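Local coordinates for protein 5-Carboxyvanillate Decarboxylase (Novosphingobium aromaticivorans, PDB 4QRN) that probably removes a carboxyl group from 5-carboxyvanillate as a manganese-dependent decarboxylase of the amidohydrolase family, at residues Glu86-Leu91 / Tyr337-Val342. Numbering follows the deposited sequence.
Sequences ERLLDL and YPYQYV. With 1DF (4-hydroxy-3-methoxy-5-nitrobenzoic acid), chain F.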
ATOM      1  N   GLU A  86      19.373  19.760 -10.847  1.00  8.96           N
ATOM      2  CA  GLU A  86      20.515  19.825 -11.741  1.00  9.34           C
ATOM      3  C   GLU A  86      20.714  18.527 -12.521  1.00  8.77           C
ATOM      4  O   GLU A  86      20.930  18.515 -13.740  1.00  9.71           O
ATOM      5  CB  GLU A  86      21.779  20.122 -10.936  1.00 11.67           C
ATOM      6  CG  GLU A  86      21.868  21.535 -10.439  1.00 16.40           C
ATOM      7  CD  GLU A  86      23.157  21.814  -9.671  1.00 21.14           C
ATOM      8  OE1 GLU A  86      24.118  21.005  -9.758  1.00 23.18           O
ATOM      9  OE2 GLU A  86      23.214  22.863  -8.985  1.00 22.68           O
ATOM     10  N   ARG A  87      20.659  17.410 -11.816  1.00  7.68           N
ATOM     11  CA  ARG A  87      20.872  16.121 -12.470  1.00  8.16           C
ATOM     12  C   ARG A  87      19.743  15.799 -13.450  1.00  7.71           C
ATOM     13  O   ARG A  87      20.018  15.254 -14.532  1.00  7.71           O
ATOM     14  CB  ARG A  87      21.047  15.001 -11.436  1.00  8.12           C
ATOM     15  CG  ARG A  87      22.413  15.055 -10.760  1.00  8.91           C
ATOM     16  CD  ARG A  87      22.513  14.043  -9.661  1.00  9.19           C
ATOM     17  NE  ARG A  87      23.889  13.942  -9.203  1.00  9.62           N
ATOM     18  CZ  ARG A  87      24.266  13.819  -7.943  1.00 11.11           C
ATOM     19  NH1 ARG A  87      23.370  13.766  -6.967  1.00 13.23           N
ATOM     20  NH2 ARG A  87      25.565  13.743  -7.678  1.00 13.14           N
ATOM     21  N   LEU A  88      18.499  16.086 -13.085  1.00  7.43           N
ATOM     22  CA  LEU A  88      17.392  15.811 -14.003  1.00  7.54           C
ATOM     23  C   LEU A  88      17.600  16.460 -15.349  1.00  7.80           C
ATOM     24  O   LEU A  88      17.274  15.888 -16.393  1.00  8.12           O
ATOM     25  CB  LEU A  88      16.081  16.356 -13.430  1.00  7.79           C
ATOM     26  CG  LEU A  88      15.421  15.522 -12.330  1.00  7.83           C
ATOM     27  CD1 LEU A  88      14.285  16.348 -11.709  1.00  8.37           C
ATOM     28  CD2 LEU A  88      14.876  14.208 -12.887  1.00  7.86           C
ATOM     29  N   LEU A  89      18.121  17.691 -15.328  1.00  8.17           N
ATOM     30  CA  LEU A  89      18.183  18.497 -16.547  1.00  9.22           C
ATOM     31  C   LEU A  89      19.322  18.091 -17.478  1.00 10.02           C
ATOM     32  O   LEU A  89      19.337  18.498 -18.647  1.00 12.30           O
ATOM     33  CB  LEU A  89      18.258  19.981 -16.178  1.00  9.91           C
ATOM     34  CG  LEU A  89      16.941  20.527 -15.594  1.00 11.13           C
ATOM     35  CD1 LEU A  89      17.182  21.862 -14.892  1.00 12.35           C
ATOM     36  CD2 LEU A  89      15.835  20.645 -16.633  1.00 11.40           C
ATOM     37  N   ASP A  90      20.268  17.293 -16.986  1.00 10.00           N
ATOM     38  CA  ASP A  90      21.421  16.908 -17.805  1.00 10.45           C
ATOM     39  C   ASP A  90      21.136  15.593 -18.526  1.00 10.14           C
ATOM     40  O   ASP A  90      20.710  14.623 -17.901  1.00 10.79           O
ATOM     41  CB  ASP A  90      22.670  16.751 -16.956  1.00 11.92           C
ATOM     42  CG  ASP A  90      23.919  16.650 -17.804  1.00 13.59           C
ATOM     43  OD1 ASP A  90      24.502  17.714 -18.101  1.00 15.95           O
ATOM     44  OD2 ASP A  90      24.331  15.533 -18.193  1.00 13.27           O
ATOM     45  N   LEU A  91      21.372  15.598 -19.835  1.00 10.64           N
ATOM     46  CA  LEU A  91      21.294  14.401 -20.681  1.00 11.57           C
ATOM     47  C   LEU A  91      22.609  14.182 -21.413  1.00 11.80           C
ATOM     48  O   LEU A  91      22.638  13.797 -22.570  1.00 12.75           O
ATOM     49  CB  LEU A  91      20.163  14.529 -21.698  1.00 13.44           C
ATOM     50  CG  LEU A  91      18.775  14.303 -21.133  1.00 14.66           C
ATOM     51  CD1 LEU A  91      17.735  14.663 -22.180  1.00 16.43           C
ATOM     52  CD2 LEU A  91      18.601  12.845 -20.679  1.00 15.33           C
ATOM     53  N   TYR A 337      17.532   7.032 -10.474  1.00  6.95           N
ATOM     54  CA  TYR A 337      18.349   8.241 -10.582  1.00  7.15           C
ATOM     55  C   TYR A 337      17.475   9.376 -11.133  1.00  7.52           C
ATOM     56  O   TYR A 337      16.718   9.150 -12.069  1.00  8.07           O
ATOM     57  CB  TYR A 337      19.476   7.975 -11.542  1.00  7.92           C
ATOM     58  CG  TYR A 337      20.378   9.154 -11.816  1.00  7.63           C
ATOM     59  CD1 TYR A 337      20.114  10.047 -12.861  1.00  7.88           C
ATOM     60  CD2 TYR A 337      21.524   9.363 -11.047  1.00  7.88           C
ATOM     61  CE1 TYR A 337      20.971  11.096 -13.153  1.00  8.25           C
ATOM     62  CE2 TYR A 337      22.396  10.432 -11.327  1.00  8.13           C
ATOM     63  CZ  TYR A 337      22.111  11.283 -12.389  1.00  7.93           C
ATOM     64  OH  TYR A 337      22.960  12.324 -12.724  1.00  8.76           O
ATOM     65  N   PRO A 338      17.595  10.611 -10.617  1.00  6.94           N
ATOM     66  CA  PRO A 338      18.518  11.073  -9.573  1.00  7.05           C
ATOM     67  C   PRO A 338      17.859  11.173  -8.204  1.00  6.78           C
ATOM     68  O   PRO A 338      18.492  11.681  -7.271  1.00  7.46           O
ATOM     69  CB  PRO A 338      18.919  12.454 -10.098  1.00  7.80           C
ATOM     70  CG  PRO A 338      17.640  12.988 -10.689  1.00  8.10           C
ATOM     71  CD  PRO A 338      16.986  11.757 -11.331  1.00  7.64           C
ATOM     72  N   TYR A 339      16.605  10.740  -8.095  1.00  6.67           N
ATOM     73  CA  TYR A 339      15.895  10.807  -6.831  1.00  7.11           C
ATOM     74  C   TYR A 339      16.504   9.931  -5.749  1.00  6.71           C
ATOM     75  O   TYR A 339      16.373  10.219  -4.557  1.00  7.60           O
ATOM     76  CB  TYR A 339      14.415  10.456  -7.036  1.00  7.47           C
ATOM     77  CG  TYR A 339      13.752  11.435  -7.991  1.00  7.21           C
ATOM     78  CD1 TYR A 339      13.404  12.713  -7.568  1.00  6.97           C
ATOM     79  CD2 TYR A 339      13.475  11.091  -9.313  1.00  7.39           C
ATOM     80  CE1 TYR A 339      12.832  13.634  -8.428  1.00  7.26           C
ATOM     81  CE2 TYR A 339      12.906  12.010 -10.203  1.00  6.99           C
ATOM     82  CZ  TYR A 339      12.568  13.268  -9.732  1.00  7.07           C
ATOM     83  OH  TYR A 339      11.992  14.187 -10.559  1.00  7.78           O
ATOM     84  N   GLN A 340      17.144   8.842  -6.161  1.00  6.95           N
ATOM     85  CA  GLN A 340      17.748   7.907  -5.236  1.00  7.01           C
ATOM     86  C   GLN A 340      19.068   7.395  -5.824  1.00  7.63           C
ATOM     87  O   GLN A 340      19.183   6.239  -6.240  1.00  9.39           O
ATOM     88  CB  GLN A 340      16.766   6.787  -4.905  1.00  8.47           C
ATOM     89  CG  GLN A 340      17.181   5.978  -3.691  1.00  8.72           C
ATOM     90  CD  GLN A 340      15.997   5.300  -3.019  1.00  8.11           C
ATOM     91  OE1 GLN A 340      14.837   5.676  -3.224  1.00  8.22           O
ATOM     92  NE2 GLN A 340      16.292   4.272  -2.224  1.00  8.57           N
ATOM     93  N   TYR A 341      20.056   8.283  -5.865  1.00  8.16           N
ATOM     94  CA  TYR A 341      21.364   8.013  -6.462  1.00  8.26           C
ATOM     95  C   TYR A 341      22.334   7.684  -5.341  1.00  8.19           C
ATOM     96  O   TYR A 341      22.869   8.582  -4.705  1.00  9.41           O
ATOM     97  CB  TYR A 341      21.819   9.266  -7.223  1.00  9.21           C
ATOM     98  CG  TYR A 341      23.207   9.189  -7.811  1.00  8.93           C
ATOM     99  CD1 TYR A 341      23.594   8.127  -8.626  1.00  8.68           C
ATOM    100  CD2 TYR A 341      24.132  10.196  -7.578  1.00 10.38           C
ATOM    101  CE1 TYR A 341      24.857   8.055  -9.188  1.00  8.31           C
ATOM    102  CE2 TYR A 341      25.405  10.141  -8.124  1.00 10.99           C
ATOM    103  CZ  TYR A 341      25.769   9.070  -8.924  1.00  9.20           C
ATOM    104  OH  TYR A 341      27.034   9.000  -9.457  1.00 10.10           O
ATOM    105  N   VAL A 342      22.529   6.400  -5.074  1.00  7.64           N
ATOM    106  CA  VAL A 342      23.247   5.976  -3.873  1.00  8.04           C
ATOM    107  C   VAL A 342      24.210   4.858  -4.216  1.00  7.49           C
ATOM    108  O   VAL A 342      23.816   3.719  -4.440  1.00  8.02           O
ATOM    109  CB  VAL A 342      22.274   5.489  -2.767  1.00  9.17           C
ATOM    110  CG1 VAL A 342      23.047   5.249  -1.483  1.00  9.70           C
ATOM    111  CG2 VAL A 342      21.097   6.473  -2.571  1.00 10.56           C
TER
HETATM  112  C1  1DF F 402      10.624  11.010  -6.412  0.91  7.13           C
HETATM  113  CO1 1DF F 402      10.791   9.656  -6.483  0.91  7.49           C
HETATM  114  CO2 1DF F 402      10.148  11.706  -7.545  0.91  7.25           C
HETATM  115  CM1 1DF F 402      10.558   9.053  -7.764  0.91  7.35           C
HETATM  116  CM2 1DF F 402      10.076  11.102  -8.784  0.91  7.21           C
HETATM  117  OM  1DF F 402       9.671  11.741  -9.921  0.91  7.81           O
HETATM  118  CZ  1DF F 402      10.405   9.765  -8.951  0.91  6.97           C
HETATM  119  CC  1DF F 402      10.853  11.766  -5.156  0.91  7.68           C
HETATM  120  CV  1DF F 402       9.065  13.026  -9.767  0.91  8.43           C
HETATM  121  O1  1DF F 402      11.735  11.301  -4.321  0.91  8.13           O
HETATM  122  O2  1DF F 402      10.217  12.809  -4.967  0.91  8.02           O
HETATM  123  O3  1DF F 402      10.512   9.210 -10.123  0.91  7.96           O
HETATM  124  N   1DF F 402      10.257   7.581  -7.707  0.91 10.98           N
HETATM  125  O11 1DF F 402       9.912   6.959  -8.672  0.91 12.10           O
HETATM  126  O22 1DF F 402      10.221   7.045  -6.564  0.91 12.55           O
HETATM  127  O   HOH W   1      22.645  14.179 -14.753  1.00 10.75           O
HETATM  128  O   HOH W   2      20.575  13.626  -6.909  1.00 11.29           O
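R87 turns CG away from its own carbonyl carbon (chi1 -74°) and runs extended to NE, which carries its guanidinium to Y341; Y341, with CG opposite its backbone N (chi1 175°), offers an edge in return. Y341 CD2 sits over the centre of the guanidinium, 3.6 Å from R87 CZ, while R87 NH2 lies near the plane of the Y341 ring. With the two planes 66° apart, this is ring edge against guanidinium face, not a flat stack. R87 CG lies 3.4 Å from Y337 OH, and R87 CB rests on P338 CB. The cis peptide before P338 folds its ring back so that P338 CB covers one face of the Y337 ring. L88 continues the apolar packing: its CD2 meets P338 CD at 3.6 Å and Y339 CE2 at 4.0 Å. Its CD1 lies beside the Y339 hydroxyl, 3.4 Å from OH.

Two waters bridge the segments directly. One donates to both R87 O and Y337 OH; a second accepts from R87 NH1 (2.8 Å) and donates to P338 O. D98, on helix 93-101, joins R87 and Y337 as well: its carboxylate takes a salt bridge from R87 NE and is hydrogen-bonded to Y337 OH.

Y339 of the same loop, which follows metal ligand D336, lines the ligand pocket. Its ring lies against the bound nitrobenzoate, 1DF CM2 standing 3.2 Å above the ring plane, and its OH is hydrogen-bonded to T112. The end of helix 79-89 thus meets this loop through apolar packing and a guanidinium set against a ring edge, with D98 and the bridging waters satisfying polar groups of R87, Y337 and P338.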